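Local coordinates for protein 3-hydroxyisobutyrate dehydrogenase (Thermus thermophilus, PDB 2CVZ) that probably oxidises 3-hydroxyisobutyrate, an intermediate of valine breakdown, to methylmalonate semialdehyde, using NADP+ as its coenzyme, at residues Leu9-Gly18 with Lys35-Phe43. Numbering follows the deposited sequence.
Sequences LGAMGYPMAG and KALRHQEEF. With NDP (NADPH dihydro-nicotinamide-adenine-dinucleotide phosphate), chain G.
K35 lays its CG against L9 O (3.4 Å) where the glycine-rich turn of a Rossmann-type dinucleotide-binding fold leads into helix 13-23; the amides of A11 and M12 in that turn bind the NADPH diphosphate. Bent at its middle torsions, the K35 chain carries NZ to a water that in turn donates to L9 O. One residue on, A36 CA receives L9 CD1. R38 stacks its guanidinium off-centre on one face of the Y14 ring, planes 24° apart. The other face takes the edge of H39, CD2 foremost, in a T-shaped pair with centroids 4.8 Å apart. The H39 ring, swung anti to the backbone N (chi1 -166°), reaches over to helix 13-23, where NE2 donates to Y14 O (2.9 Å); ND1 is hydrogen-bonded to S45 OG, so partners at both nitrogens fix the ring's rotation. E42, extended, accepts the Y14 hydroxyl at OE1 (2.7 Å), met from above the carboxylate plane. Cutting Y14 back to an alanine is likely to leave R38 and H39 without the ring between them and E42 OE1 without its hydroxyl partner, opening a gap between the helices. F43 turns CE1 to Y14 CE2, completing an aromatic cluster. Its ring closes the contact at G18, where the helices come near enough for a CH-pi contact: G18 CA stands 3.6 Å from the F43 ring centroid, 12° off the normal.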
# COMPACT_ATOMS: atom_id res chain seq x y z
N LEU C 9 7.03 25.36 27.23
CA LEU C 9 6.35 26.46 26.55
C LEU C 9 6.65 26.47 25.06
O LEU C 9 7.27 27.41 24.55
CB LEU C 9 6.77 27.79 27.19
CG LEU C 9 6.62 27.84 28.71
CD1 LEU C 9 7.14 29.17 29.24
CD2 LEU C 9 5.15 27.66 29.09
N GLY C 10 6.20 25.44 24.36
CA GLY C 10 6.43 25.35 22.93
C GLY C 10 5.30 25.93 22.10
O GLY C 10 4.54 26.77 22.58
N ALA C 11 5.20 25.49 20.85
CA ALA C 11 4.16 25.97 19.95
C ALA C 11 2.80 25.85 20.63
O ALA C 11 1.96 26.74 20.53
CB ALA C 11 4.17 25.16 18.66
N MSE C 12 2.60 24.73 21.32
CA MSE C 12 1.35 24.47 22.02
C MSE C 12 1.37 24.95 23.46
O MSE C 12 0.45 25.63 23.91
CB MSE C 12 1.05 22.97 22.01
CG MSE C 12 0.78 22.40 20.64
SE MSE C 12 -0.76 23.20 19.77
CE MSE C 12 -2.13 22.46 20.91
N GLY C 13 2.43 24.60 24.19
CA GLY C 13 2.55 24.97 25.59
C GLY C 13 2.50 26.45 25.91
O GLY C 13 1.87 26.86 26.89
N TYR C 14 3.16 27.27 25.10
CA TYR C 14 3.18 28.71 25.34
C TYR C 14 1.76 29.28 25.44
O TYR C 14 1.37 29.82 26.48
CB TYR C 14 3.98 29.42 24.24
CG TYR C 14 4.36 30.84 24.57
CD1 TYR C 14 5.48 31.13 25.36
CD2 TYR C 14 3.59 31.91 24.10
CE1 TYR C 14 5.82 32.45 25.67
CE2 TYR C 14 3.93 33.23 24.40
CZ TYR C 14 5.04 33.49 25.18
OH TYR C 14 5.35 34.80 25.48
N PRO C 15 0.95 29.16 24.37
CA PRO C 15 -0.41 29.71 24.47
C PRO C 15 -1.28 28.99 25.51
O PRO C 15 -2.08 29.62 26.19
CB PRO C 15 -0.94 29.56 23.04
CG PRO C 15 -0.18 28.38 22.51
CD PRO C 15 1.21 28.63 23.02
N MSE C 16 -1.11 27.68 25.63
CA MSE C 16 -1.88 26.91 26.60
C MSE C 16 -1.66 27.44 28.01
O MSE C 16 -2.61 27.66 28.77
CB MSE C 16 -1.50 25.44 26.54
CG MSE C 16 -2.02 24.72 25.32
SE MSE C 16 -1.31 22.93 25.18
CE MSE C 16 -2.29 22.10 26.61
N ALA C 17 -0.39 27.64 28.37
CA ALA C 17 -0.04 28.14 29.69
C ALA C 17 -0.54 29.57 29.83
O ALA C 17 -0.75 30.06 30.94
CB ALA C 17 1.47 28.09 29.89
N GLY C 18 -0.73 30.24 28.70
CA GLY C 18 -1.22 31.61 28.73
C GLY C 18 -2.64 31.64 29.27
O GLY C 18 -2.99 32.51 30.07
N LYS C 35 12.15 31.95 27.12
CA LYS C 35 10.75 31.71 26.75
C LYS C 35 9.85 31.86 27.98
O LYS C 35 8.73 32.37 27.88
CB LYS C 35 10.61 30.30 26.18
CG LYS C 35 9.26 30.01 25.54
CD LYS C 35 9.25 30.40 24.06
CE LYS C 35 10.21 29.54 23.26
NZ LYS C 35 10.09 29.77 21.79
N ALA C 36 10.34 31.41 29.13
CA ALA C 36 9.58 31.51 30.37
C ALA C 36 9.47 32.98 30.78
O ALA C 36 8.39 33.45 31.16
CB ALA C 36 10.26 30.71 31.47
N LEU C 37 10.58 33.70 30.68
CA LEU C 37 10.59 35.12 31.04
C LEU C 37 9.61 35.91 30.17
O LEU C 37 8.87 36.75 30.67
CB LEU C 37 12.00 35.71 30.87
CG LEU C 37 13.09 35.22 31.83
CD1 LEU C 37 14.39 35.94 31.51
CD2 LEU C 37 12.67 35.50 33.27
N ARG C 38 9.62 35.63 28.87
CA ARG C 38 8.74 36.30 27.94
C ARG C 38 7.28 36.00 28.27
O ARG C 38 6.40 36.86 28.17
CB ARG C 38 9.06 35.81 26.53
CG ARG C 38 8.05 36.30 25.49
CD ARG C 38 8.58 36.16 24.06
NE ARG C 38 7.51 35.75 23.15
CZ ARG C 38 7.65 34.56 22.53
NH1 ARG C 38 8.71 33.81 22.76
NH2 ARG C 38 6.70 34.14 21.69
N HIS C 39 7.01 34.76 28.66
CA HIS C 39 5.66 34.33 29.00
C HIS C 39 5.15 35.11 30.22
O HIS C 39 3.98 35.52 30.26
CB HIS C 39 5.65 32.82 29.27
CG HIS C 39 4.28 32.21 29.29
ND1 HIS C 39 3.45 32.27 30.39
CD2 HIS C 39 3.58 31.55 28.34
CE1 HIS C 39 2.31 31.67 30.12
NE2 HIS C 39 2.36 31.22 28.87
N GLN C 40 6.02 35.30 31.20
CA GLN C 40 5.66 36.04 32.40
C GLN C 40 5.26 37.46 32.03
O GLN C 40 4.28 37.99 32.54
CB GLN C 40 6.83 36.07 33.38
CG GLN C 40 6.59 36.95 34.60
CD GLN C 40 7.73 36.92 35.58
OE1 GLN C 40 8.22 35.85 35.95
NE2 GLN C 40 8.16 38.09 36.03
N GLU C 41 6.04 38.07 31.13
CA GLU C 41 5.77 39.43 30.68
C GLU C 41 4.49 39.52 29.85
O GLU C 41 3.78 40.52 29.89
CB GLU C 41 6.94 39.95 29.85
CG GLU C 41 8.24 40.09 30.61
CD GLU C 41 8.15 41.11 31.73
OE1 GLU C 41 7.69 42.24 31.48
OE2 GLU C 41 8.53 40.77 32.87
N GLU C 42 4.20 38.46 29.10
CA GLU C 42 3.03 38.46 28.24
C GLU C 42 1.71 38.04 28.89
O GLU C 42 0.66 38.56 28.52
CB GLU C 42 3.28 37.58 27.02
CG GLU C 42 2.25 37.76 25.91
CD GLU C 42 2.53 36.91 24.68
OE1 GLU C 42 3.71 36.61 24.42
OE2 GLU C 42 1.57 36.56 23.97
N PHE C 43 1.76 37.13 29.86
CA PHE C 43 0.54 36.64 30.49
C PHE C 43 0.37 36.80 32.00
O PHE C 43 -0.71 36.54 32.52
CB PHE C 43 0.35 35.16 30.16
CG PHE C 43 0.28 34.87 28.70
CD1 PHE C 43 1.37 34.32 28.03
CD2 PHE C 43 -0.88 35.11 27.98
CE1 PHE C 43 1.30 34.03 26.67
CE2 PHE C 43 -0.97 34.82 26.62
CZ PHE C 43 0.13 34.28 25.97
PA NDP G . 7.54 22.37 20.18
O1A NDP G . 7.09 23.66 19.75
O2A NDP G . 8.64 21.60 19.48
O5B NDP G . 7.92 22.53 21.76
C5B NDP G . 8.46 21.42 22.49
C4B NDP G . 8.66 21.98 23.89
O4B NDP G . 9.26 20.90 24.66
C3B NDP G . 9.55 23.17 24.03
O3B NDP G . 9.04 24.02 25.09
C2B NDP G . 10.87 22.62 24.42
O2B NDP G . 11.81 23.49 25.06
C1B NDP G . 10.45 21.43 25.22
N9A NDP G . 11.51 20.38 25.28
C8A NDP G . 12.07 19.63 24.22
N7A NDP G . 12.98 18.79 24.67
C5A NDP G . 13.04 18.98 26.02
C6A NDP G . 13.81 18.40 27.06
N6A NDP G . 14.70 17.45 26.79
N1A NDP G . 13.62 18.82 28.34
C2A NDP G . 12.71 19.78 28.61
N3A NDP G . 11.94 20.39 27.70
C4A NDP G . 12.16 19.94 26.41
O3 NDP G . 6.33 21.37 20.31
PN NDP G . 4.75 21.43 20.11
O1N NDP G . 4.51 21.77 18.70
O2N NDP G . 4.28 22.35 21.20
O5D NDP G . 4.35 19.94 20.52
C5D NDP G . 4.50 19.45 21.89
C4D NDP G . 3.56 18.21 22.03
O4D NDP G . 2.26 18.60 21.61
C3D NDP G . 3.96 17.07 21.08
O3D NDP G . 3.78 15.82 21.75
C2D NDP G . 3.07 17.26 19.88
O2D NDP G . 3.01 16.05 19.14
C1D NDP G . 1.75 17.68 20.65
N1N NDP G . 0.74 18.41 19.82
C2N NDP G . 1.21 19.40 18.91
C3N NDP G . 0.19 20.09 18.13
C7N NDP G . 0.58 21.13 17.18
O7N NDP G . -0.17 21.54 16.27
N7N NDP G . 1.79 21.71 17.27
C4N NDP G . -1.16 19.75 18.33
C5N NDP G . -1.58 18.79 19.21
C6N NDP G . -0.63 18.12 19.95
P2B NDP G . 12.69 24.52 24.30
O1X NDP G . 13.85 24.68 25.20
O2X NDP G . 11.91 25.77 24.10
O3X NDP G . 13.12 23.94 22.95
O HOH W 1 7.24 28.78 21.56